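Local coordinates for protein Niban 2 (Homo sapiens, PDB 7CTP) that may suppress apoptosis and promote melanoma cell invasion in vitro, and here comprises its PH domain and the long helical part of the chain, at residues A[157-162]-A[171-176]; A[72-77]-A[87-92]; A[332-337]-A[501-506]. All blocks are in the same frame, centred on the assembly; numbering follows the deposited sequence.

Contact 1: residues A[157-162]-A[171-176]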
loop_
_atom_site.group_PDB
_atom_site.type_symbol
_atom_site.label_atom_id
_atom_site.label_comp_id
_atom_site.label_asym_id
_atom_site.label_seq_id
_atom_site.Cartn_x
_atom_site.Cartn_y
_atom_site.Cartn_z
ATOM N N PHE A 157 -26.753 4.890 12.172
ATOM C CA PHE A 157 -25.516 5.316 11.517
ATOM C C PHE A 157 -24.378 4.396 11.924
ATOM O O PHE A 157 -23.529 4.754 12.749
ATOM C CB PHE A 157 -25.211 6.774 11.849
ATOM C CG PHE A 157 -26.376 7.684 11.600
ATOM C CD1 PHE A 157 -26.757 7.996 10.304
ATOM C CD2 PHE A 157 -27.122 8.183 12.655
ATOM C CE1 PHE A 157 -27.847 8.816 10.068
ATOM C CE2 PHE A 157 -28.209 9.001 12.424
ATOM C CZ PHE A 157 -28.570 9.318 11.131
ATOM N N PRO A 158 -24.327 3.199 11.357
ATOM C CA PRO A 158 -23.255 2.265 11.699
ATOM C C PRO A 158 -22.005 2.524 10.872
ATOM O O PRO A 158 -22.040 3.165 9.819
ATOM C CB PRO A 158 -23.870 0.904 11.360
ATOM C CG PRO A 158 -24.751 1.215 10.175
ATOM C CD PRO A 158 -25.257 2.630 10.362
ATOM N N LEU A 159 -20.883 2.026 11.393
ATOM C CA LEU A 159 -19.608 1.957 10.684
ATOM C C LEU A 159 -18.982 0.623 11.053
ATOM O O LEU A 159 -18.715 0.375 12.233
ATOM C CB LEU A 159 -18.671 3.109 11.077
ATOM C CG LEU A 159 -17.975 3.940 9.999
ATOM C CD1 LEU A 159 -18.969 4.374 8.953
ATOM C CD2 LEU A 159 -17.322 5.157 10.624
ATOM N N ILE A 160 -18.763 -0.238 10.064
ATOM C CA ILE A 160 -18.274 -1.592 10.292
ATOM C C ILE A 160 -16.924 -1.742 9.610
ATOM O O ILE A 160 -16.758 -1.340 8.453
ATOM C CB ILE A 160 -19.275 -2.648 9.782
ATOM C CG1 ILE A 160 -20.550 -2.591 10.624
ATOM C CG2 ILE A 160 -18.650 -4.046 9.849
ATOM C CD1 ILE A 160 -21.739 -3.254 9.962
ATOM N N LEU A 161 -15.960 -2.308 10.332
ATOM C CA LEU A 161 -14.640 -2.594 9.790
ATOM C C LEU A 161 -14.547 -4.085 9.480
ATOM O O LEU A 161 -14.616 -4.913 10.396
ATOM C CB LEU A 161 -13.552 -2.199 10.788
ATOM C CG LEU A 161 -13.475 -0.727 11.180
ATOM C CD1 LEU A 161 -12.247 -0.510 12.064
ATOM C CD2 LEU A 161 -13.419 0.144 9.953
ATOM N N TRP A 162 -14.366 -4.415 8.200
ATOM C CA TRP A 162 -14.244 -5.784 7.719
ATOM C C TRP A 162 -12.817 -6.042 7.245
ATOM O O TRP A 162 -12.175 -5.151 6.688
ATOM C CB TRP A 162 -15.225 -6.027 6.568
ATOM C CG TRP A 162 -15.070 -7.343 5.843
ATOM C CD1 TRP A 162 -15.754 -8.504 6.089
ATOM C CD2 TRP A 162 -14.212 -7.612 4.734
ATOM N NE1 TRP A 162 -15.365 -9.482 5.207
ATOM C CE2 TRP A 162 -14.416 -8.960 4.363
ATOM C CE3 TRP A 162 -13.287 -6.847 4.019
ATOM C CZ2 TRP A 162 -13.731 -9.553 3.307
ATOM C CZ3 TRP A 162 -12.606 -7.440 2.966
ATOM C CH2 TRP A 162 -12.826 -8.779 2.628
ATOM N N PHE A 171 -19.233 -0.556 14.941
ATOM C CA PHE A 171 -19.442 0.715 15.619
ATOM C C PHE A 171 -20.756 1.325 15.154
ATOM O O PHE A 171 -21.265 1.002 14.080
ATOM C CB PHE A 171 -18.314 1.709 15.319
ATOM C CG PHE A 171 -16.936 1.191 15.621
ATOM C CD1 PHE A 171 -16.511 1.048 16.928
ATOM C CD2 PHE A 171 -16.062 0.875 14.594
ATOM C CE1 PHE A 171 -15.226 0.583 17.207
ATOM C CE2 PHE A 171 -14.791 0.409 14.862
ATOM C CZ PHE A 171 -14.370 0.263 16.171
ATOM N N CYS A 172 -21.308 2.233 15.955
ATOM C CA CYS A 172 -22.320 3.124 15.404
ATOM C C CYS A 172 -22.193 4.487 16.076
ATOM O O CYS A 172 -21.582 4.637 17.141
ATOM C CB CYS A 172 -23.747 2.536 15.503
ATOM S SG CYS A 172 -24.425 2.357 17.119
ATOM N N MET A 173 -22.721 5.489 15.386
ATOM C CA MET A 173 -22.664 6.877 15.808
ATOM C C MET A 173 -24.077 7.427 15.922
ATOM O O MET A 173 -25.037 6.873 15.377
ATOM C CB MET A 173 -21.855 7.733 14.827
ATOM C CG MET A 173 -20.379 7.379 14.755
ATOM S SD MET A 173 -20.112 5.963 13.665
ATOM C CE MET A 173 -18.423 5.538 14.052
ATOM N N MET A 174 -24.181 8.548 16.623
ATOM C CA MET A 174 -25.487 9.102 16.934
ATOM C C MET A 174 -26.056 9.915 15.779
ATOM O O MET A 174 -27.279 9.989 15.617
ATOM C CB MET A 174 -25.374 9.958 18.188
ATOM C CG MET A 174 -26.675 10.238 18.819
ATOM S SD MET A 174 -26.535 10.194 20.600
ATOM C CE MET A 174 -24.888 10.750 20.880
ATOM N N THR A 175 -25.191 10.521 14.970
ATOM C CA THR A 175 -25.601 11.426 13.909
ATOM C C THR A 175 -24.884 11.067 12.618
ATOM O O THR A 175 -23.768 10.533 12.640
ATOM C CB THR A 175 -25.287 12.883 14.262
ATOM O OG1 THR A 175 -23.868 13.059 14.337
ATOM C CG2 THR A 175 -25.902 13.258 15.596
ATOM N N GLU A 176 -25.533 11.379 11.491
ATOM C CA GLU A 176 -24.873 11.235 10.195
ATOM C C GLU A 176 -23.590 12.050 10.138
ATOM O O GLU A 176 -22.632 11.651 9.464
ATOM C CB GLU A 176 -25.822 11.646 9.066
ATOM C CG GLU A 176 -25.265 11.427 7.656
ATOM C CD GLU A 176 -26.205 11.915 6.566
ATOM O OE1 GLU A 176 -26.323 11.225 5.531
ATOM O OE2 GLU A 176 -26.818 12.990 6.741
#

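Contact 2: residues A[72-77]-A[87-92]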
loop_
_atom_site.group_PDB
_atom_site.type_symbol
_atom_site.label_atom_id
_atom_site.label_comp_id
_atom_site.label_asym_id
_atom_site.label_seq_id
_atom_site.Cartn_x
_atom_site.Cartn_y
_atom_site.Cartn_z
ATOM N N GLY A 72 -13.260 10.888 19.942
ATOM C CA GLY A 72 -14.677 11.103 20.169
ATOM C C GLY A 72 -15.287 9.834 20.712
ATOM O O GLY A 72 -14.659 8.770 20.720
ATOM N N ASN A 73 -16.526 9.963 21.178
ATOM C CA ASN A 73 -17.234 8.814 21.721
ATOM C C ASN A 73 -17.949 8.057 20.612
ATOM O O ASN A 73 -18.483 8.657 19.673
ATOM C CB ASN A 73 -18.239 9.247 22.788
ATOM C CG ASN A 73 -17.569 9.805 24.028
ATOM O OD1 ASN A 73 -16.503 9.340 24.439
ATOM N ND2 ASN A 73 -18.194 10.811 24.632
ATOM N N LEU A 74 -17.937 6.730 20.728
ATOM C CA LEU A 74 -18.598 5.823 19.801
ATOM C C LEU A 74 -19.310 4.749 20.600
ATOM O O LEU A 74 -18.967 4.482 21.755
ATOM C CB LEU A 74 -17.601 5.127 18.861
ATOM C CG LEU A 74 -16.760 5.972 17.921
ATOM C CD1 LEU A 74 -15.959 5.109 16.966
ATOM C CD2 LEU A 74 -17.690 6.884 17.175
ATOM N N PHE A 75 -20.285 4.106 19.969
ATOM C CA PHE A 75 -20.773 2.835 20.469
ATOM C C PHE A 75 -20.053 1.712 19.734
ATOM O O PHE A 75 -19.820 1.806 18.527
ATOM C CB PHE A 75 -22.281 2.719 20.283
ATOM C CG PHE A 75 -23.050 3.788 20.989
ATOM C CD1 PHE A 75 -22.984 3.907 22.368
ATOM C CD2 PHE A 75 -23.833 4.678 20.278
ATOM C CE1 PHE A 75 -23.699 4.892 23.031
ATOM C CE2 PHE A 75 -24.548 5.672 20.933
ATOM C CZ PHE A 75 -24.477 5.777 22.311
ATOM N N GLN A 76 -19.663 0.674 20.470
ATOM C CA GLN A 76 -19.023 -0.503 19.887
ATOM C C GLN A 76 -19.722 -1.769 20.355
ATOM O O GLN A 76 -19.977 -1.942 21.551
ATOM C CB GLN A 76 -17.537 -0.581 20.247
ATOM C CG GLN A 76 -16.824 -1.693 19.483
ATOM C CD GLN A 76 -15.520 -2.131 20.125
ATOM O OE1 GLN A 76 -15.193 -1.729 21.243
ATOM N NE2 GLN A 76 -14.772 -2.975 19.418
ATOM N N HIS A 77 -20.019 -2.655 19.414
ATOM C CA HIS A 77 -20.557 -3.961 19.766
ATOM C C HIS A 77 -19.460 -4.812 20.393
ATOM O O HIS A 77 -18.358 -4.909 19.847
ATOM C CB HIS A 77 -21.116 -4.643 18.526
ATOM C CG HIS A 77 -21.750 -5.970 18.795
ATOM N ND1 HIS A 77 -21.049 -7.157 18.745
ATOM C CD2 HIS A 77 -23.026 -6.296 19.111
ATOM C CE1 HIS A 77 -21.867 -8.158 19.018
ATOM N NE2 HIS A 77 -23.072 -7.663 19.243
ATOM N N ARG A 87 -17.587 3.753 23.922
ATOM C CA ARG A 87 -16.139 3.696 23.996
ATOM C C ARG A 87 -15.585 5.048 23.593
ATOM O O ARG A 87 -16.043 5.645 22.614
ATOM C CB ARG A 87 -15.558 2.600 23.084
ATOM C CG ARG A 87 -15.784 1.184 23.575
ATOM C CD ARG A 87 -14.769 0.786 24.634
ATOM N NE ARG A 87 -15.010 -0.559 25.143
ATOM C CZ ARG A 87 -15.869 -0.850 26.115
ATOM N NH1 ARG A 87 -16.572 0.116 26.693
ATOM N NH2 ARG A 87 -16.021 -2.105 26.509
ATOM N N PHE A 88 -14.624 5.545 24.364
ATOM C CA PHE A 88 -13.852 6.696 23.926
ATOM C C PHE A 88 -12.822 6.203 22.924
ATOM O O PHE A 88 -11.984 5.357 23.256
ATOM C CB PHE A 88 -13.171 7.401 25.094
ATOM C CG PHE A 88 -12.365 8.597 24.683
ATOM C CD1 PHE A 88 -12.976 9.702 24.113
ATOM C CD2 PHE A 88 -10.987 8.609 24.845
ATOM C CE1 PHE A 88 -12.222 10.807 23.721
ATOM C CE2 PHE A 88 -10.230 9.710 24.456
ATOM C CZ PHE A 88 -10.845 10.805 23.897
ATOM N N SER A 89 -12.906 6.703 21.698
ATOM C CA SER A 89 -12.111 6.199 20.589
ATOM C C SER A 89 -11.135 7.284 20.161
ATOM O O SER A 89 -11.536 8.429 19.937
ATOM C CB SER A 89 -13.015 5.780 19.429
ATOM O OG SER A 89 -12.294 5.730 18.214
ATOM N N LEU A 90 -9.858 6.925 20.057
ATOM C CA LEU A 90 -8.792 7.889 19.827
ATOM C C LEU A 90 -7.903 7.399 18.697
ATOM O O LEU A 90 -7.556 6.215 18.645
ATOM C CB LEU A 90 -7.964 8.097 21.104
ATOM C CG LEU A 90 -6.946 9.241 21.198
ATOM C CD1 LEU A 90 -6.731 9.594 22.650
ATOM C CD2 LEU A 90 -5.616 8.879 20.557
ATOM N N VAL A 91 -7.533 8.310 17.805
ATOM C CA VAL A 91 -6.583 8.003 16.739
ATOM C C VAL A 91 -5.276 8.737 17.019
ATOM O O VAL A 91 -5.199 9.955 16.814
ATOM C CB VAL A 91 -7.132 8.388 15.360
ATOM C CG1 VAL A 91 -6.060 8.160 14.297
ATOM C CG2 VAL A 91 -8.382 7.573 15.044
ATOM N N PRO A 92 -4.232 8.045 17.470
ATOM C CA PRO A 92 -2.955 8.722 17.743
ATOM C C PRO A 92 -2.222 9.161 16.488
ATOM O O PRO A 92 -2.674 8.927 15.364
ATOM C CB PRO A 92 -2.143 7.658 18.497
ATOM C CG PRO A 92 -3.109 6.586 18.877
ATOM C CD PRO A 92 -4.188 6.622 17.840
#

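Contact 3: residues A[332-337]-A[501-506]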
loop_
_atom_site.group_PDB
_atom_site.type_symbol
_atom_site.label_atom_id
_atom_site.label_comp_id
_atom_site.label_asym_id
_atom_site.label_seq_id
_atom_site.Cartn_x
_atom_site.Cartn_y
_atom_site.Cartn_z
ATOM N N VAL A 332 5.060 -10.796 -30.381
ATOM C CA VAL A 332 3.753 -11.051 -30.983
ATOM C C VAL A 332 2.654 -10.858 -29.951
ATOM O O VAL A 332 1.597 -10.284 -30.243
ATOM C CB VAL A 332 3.700 -12.461 -31.601
ATOM C CG1 VAL A 332 2.248 -12.822 -31.953
ATOM C CG2 VAL A 332 4.585 -12.549 -32.838
ATOM N N CYS A 333 2.894 -11.316 -28.714
ATOM C CA CYS A 333 1.851 -11.242 -27.697
ATOM C C CYS A 333 1.606 -9.789 -27.300
ATOM O O CYS A 333 0.456 -9.374 -27.111
ATOM C CB CYS A 333 2.237 -12.120 -26.496
ATOM S SG CYS A 333 0.977 -12.232 -25.174
ATOM N N VAL A 334 2.672 -8.982 -27.231
ATOM C CA VAL A 334 2.493 -7.557 -26.956
ATOM C C VAL A 334 1.730 -6.882 -28.090
ATOM O O VAL A 334 0.801 -6.096 -27.861
ATOM C CB VAL A 334 3.853 -6.873 -26.730
ATOM C CG1 VAL A 334 3.676 -5.367 -26.720
ATOM C CG2 VAL A 334 4.478 -7.349 -25.424
ATOM N N ARG A 335 2.128 -7.158 -29.335
ATOM C CA ARG A 335 1.507 -6.477 -30.468
ATOM C C ARG A 335 0.026 -6.805 -30.553
ATOM O O ARG A 335 -0.803 -5.918 -30.795
ATOM C CB ARG A 335 2.209 -6.851 -31.775
ATOM C CG ARG A 335 2.750 -5.642 -32.540
ATOM C CD ARG A 335 3.965 -6.009 -33.389
ATOM N NE ARG A 335 3.803 -7.320 -33.998
ATOM C CZ ARG A 335 4.784 -8.190 -34.190
ATOM N NH1 ARG A 335 4.519 -9.361 -34.747
ATOM N NH2 ARG A 335 6.031 -7.886 -33.846
ATOM N N ASN A 336 -0.328 -8.066 -30.323
ATOM C CA ASN A 336 -1.697 -8.507 -30.539
ATOM C C ASN A 336 -2.594 -8.309 -29.329
ATOM O O ASN A 336 -3.799 -8.089 -29.497
ATOM C CB ASN A 336 -1.716 -9.983 -30.934
ATOM C CG ASN A 336 -1.055 -10.230 -32.270
ATOM O OD1 ASN A 336 -0.568 -9.292 -32.902
ATOM N ND2 ASN A 336 -1.016 -11.493 -32.698
ATOM N N HIS A 337 -2.041 -8.363 -28.118
ATOM C CA HIS A 337 -2.864 -8.499 -26.926
ATOM C C HIS A 337 -2.604 -7.463 -25.843
ATOM O O HIS A 337 -3.359 -7.435 -24.863
ATOM C CB HIS A 337 -2.686 -9.909 -26.330
ATOM C CG HIS A 337 -3.004 -11.008 -27.296
ATOM N ND1 HIS A 337 -4.280 -11.235 -27.766
ATOM C CD2 HIS A 337 -2.211 -11.921 -27.904
ATOM C CE1 HIS A 337 -4.262 -12.247 -28.616
ATOM N NE2 HIS A 337 -3.019 -12.680 -28.721
ATOM N N PRO A 501 2.367 -9.096 -15.723
ATOM C CA PRO A 501 1.807 -10.377 -15.240
ATOM C C PRO A 501 0.970 -11.075 -16.286
ATOM O O PRO A 501 0.955 -12.312 -16.359
ATOM C CB PRO A 501 0.961 -9.964 -14.029
ATOM C CG PRO A 501 1.565 -8.688 -13.572
ATOM C CD PRO A 501 1.969 -7.983 -14.841
ATOM N N PHE A 502 0.266 -10.294 -17.106
ATOM C CA PHE A 502 -0.489 -10.861 -18.216
ATOM C C PHE A 502 0.430 -11.599 -19.186
ATOM O O PHE A 502 0.165 -12.749 -19.559
ATOM C CB PHE A 502 -1.251 -9.747 -18.929
ATOM C CG PHE A 502 -1.952 -10.195 -20.180
ATOM C CD1 PHE A 502 -3.195 -10.792 -20.108
ATOM C CD2 PHE A 502 -1.357 -10.021 -21.425
ATOM C CE1 PHE A 502 -3.847 -11.214 -21.266
ATOM C CE2 PHE A 502 -1.999 -10.438 -22.583
ATOM C CZ PHE A 502 -3.249 -11.038 -22.499
ATOM N N LEU A 503 1.514 -10.946 -19.605
ATOM C CA LEU A 503 2.448 -11.557 -20.549
ATOM C C LEU A 503 3.108 -12.790 -19.957
ATOM O O LEU A 503 3.263 -13.815 -20.632
ATOM C CB LEU A 503 3.512 -10.541 -20.954
ATOM C CG LEU A 503 3.067 -9.404 -21.862
ATOM C CD1 LEU A 503 4.167 -8.364 -21.876
ATOM C CD2 LEU A 503 2.776 -9.924 -23.265
ATOM N N LEU A 504 3.541 -12.697 -18.696
ATOM C CA LEU A 504 4.213 -13.831 -18.080
ATOM C C LEU A 504 3.294 -15.042 -18.019
ATOM O O LEU A 504 3.729 -16.171 -18.267
ATOM C CB LEU A 504 4.706 -13.446 -16.686
ATOM C CG LEU A 504 5.845 -12.418 -16.682
ATOM C CD1 LEU A 504 6.218 -12.084 -15.243
ATOM C CD2 LEU A 504 7.064 -12.930 -17.458
ATOM N N LYS A 505 2.015 -14.821 -17.723
ATOM C CA LYS A 505 1.065 -15.927 -17.688
ATOM C C LYS A 505 0.878 -16.537 -19.073
ATOM O O LYS A 505 0.903 -17.764 -19.227
ATOM C CB LYS A 505 -0.270 -15.465 -17.118
ATOM C CG LYS A 505 -1.251 -16.622 -16.973
ATOM C CD LYS A 505 -2.644 -16.134 -16.648
ATOM C CE LYS A 505 -2.937 -16.306 -15.165
ATOM N NZ LYS A 505 -4.016 -15.388 -14.704
ATOM N N LYS A 506 0.715 -15.695 -20.098
ATOM C CA LYS A 506 0.567 -16.208 -21.460
ATOM C C LYS A 506 1.813 -16.964 -21.905
ATOM O O LYS A 506 1.719 -17.988 -22.599
ATOM C CB LYS A 506 0.271 -15.059 -22.424
ATOM C CG LYS A 506 -1.076 -14.381 -22.212
ATOM C CD LYS A 506 -2.238 -15.325 -22.491
ATOM C CE LYS A 506 -3.579 -14.628 -22.212
ATOM N NZ LYS A 506 -4.697 -15.612 -22.093
#

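Contact 1: residues A[157-162]-A[171-176]
The ring of Phe157 fills the hollow of the turn at residues 174-176, where strand gives way to helix. Glu176 N sits over the centre of one face, 3.5 Å above the plane, and Thr175 C is displaced toward the rim on that same face. CB of Glu176 bumps against CE1 at 3.6 Å, while Met173 O meets the ring at its edge. A first torsion of -51° sets CG of Phe157 beside its backbone N and anti to the carbonyl carbon. Thr175 is the N-cap, its OG1 bonded to Glu178 N. An alanine at Phe157 would probably leave the turn around Thr175 and Glu176 without its flat cover and open a gap beneath the start of the helix.

Beyond the ring the two strands form the antiparallel hairpin that supplies the last two strands of the PH-domain sheet. Pro158 and Cys172 form a non-hydrogen-bonded pair with their CA atoms just 3.9 Å apart. Leu159, Phe171 and Met173 share the other face of the sheet. Met173 is bent at chi2 (82°), and its methyl CE sits against CB and CD2 of Leu159, 3.6 Å from CD2; Trp182 of helix 176-194 touches both residues. Farther along, CD1 of Leu161 fits against the edge of the Phe171 ring, 3.9 Å from CE2.

Leu159 and Phe171 exchange backbone bonds in both directions, each 2.9 Å between N and O, and Met173 N bonds to Phe157 O. The pairing probably relies on these bonds for its direction, and on apolar fit and the Phe157 ring-on-peptide contact for its shape.

Contact 2: residues A[72-77]-A[87-92]
The Phe88 ring takes Asn73 at its edge: OD1 lies near the ring plane, 3.6 Å from CD1, and the amide plane is turned 72° from that of the ring. The Phe88 ring also meets that of Tyr106, their planes at about 40°. Two further flat groups, the Gln76 amide and the Arg87 guanidinium, stand 81° apart on the other face of the sheet. There Gln76 OE1 comes to 3.8 Å from Arg87 CG, a contact with the aliphatic part of the arginine, while its hydrogen bond goes to a residue just outside the two segments. Arg87 NH1 likewise bonds just outside them. NH2 lies close to that of Arg113, and this proximity of like charges is probably offset in part by such bonds or by solvent.

Strands 70-77 and 84-91 make the first hairpin of the PH-domain sheet. Gly72 with Ser89 and Leu74 with Arg87 are antiparallel hydrogen-bonded pairs, each joined by two backbone bonds, and Asn73 faces Phe88 in the non-hydrogen-bonded pair between them. The bond from Arg87 N to Leu74 O measures 2.7 Å. Asn73 CA also directs a CA-H...O contact at Arg87 O.

Leu74, its CG anti to the carbonyl carbon, packs CG and CD1 on CB of Ser89, CD1 at 3.9 Å, and Trp182 of helix 176-194 touches both side chains. The hydroxyl of Ser89 is buried among these groups with no polar partner in the model.

Contact 3: residues A[332-337]-A[501-506]
Cys333 points its sulfur at helix 464-511, where SG touches CD2 of Leu503 at 3.5 Å and CB of Lys506 at 4.0 Å. The anti torsion about CA-CB (chi1 -176°) carries SG off helix 260-337 to touch both side chains. The Phe502 ring lies to one side: SG is 5.5 Å from its centroid and 61° off the ring normal, an oblique sulfur-aromatic contact.

Both methyl groups of Leu503 touch Val334 CG2, CD1 at 3.7 Å, and CD2 touches the Cys333 sulfur as well. The Val334 and Leu503 side chains cross at a slant, and Val544 of helix 532-555 touches both of them, so that a third helix closes this side of the contact.

The Phe502 ring presents an edge to His337. CB of the histidine lies near the ring plane, 3.8 Å from CE2. Within its own helix, Lys506 places CG above one face of the ring, offset toward the rim, and Leu416 also touches Phe502.

This is helix-to-helix packing in the helical part of the chain. The two short segments cross at 122°, with their axes 10.8 Å apart at closest approach. Segment 332-337 is the C-terminal end of helix 260-337, which therefore meets helix 464-511 just where it stops.

No hydrogen bond or salt bridge spans the two segments. Their association rests on a thiol, methyl groups, a ring edge and the aliphatic start of the lysine, and is likely to depend on close fit and the exclusion of water around Val334 and Leu503 more than on any directional polar bond.

In the fold
Contacts 2, 1 and 3 follow one another along the chain, each closing before the next opens. Contacts 1 and 2 belong to one antiparallel PH-domain sheet, their centres 11 Å apart. Strands 70-77 and 169-173 are neighbours in it, so the first and last hairpins join side by side: Cys172 N probably bonds to Phe75 O, and Leu74 packs on Met173. Helix 176-194 covers both through Trp182. Contact 3 joins helices 260-337 and 464-511 in the helical part, its centre 45 Å from that of contact 1 and 50 Å from that of contact 2. The contacts thus sample two separate regions of the protein, the PH domain and the long-helix part of the same chain.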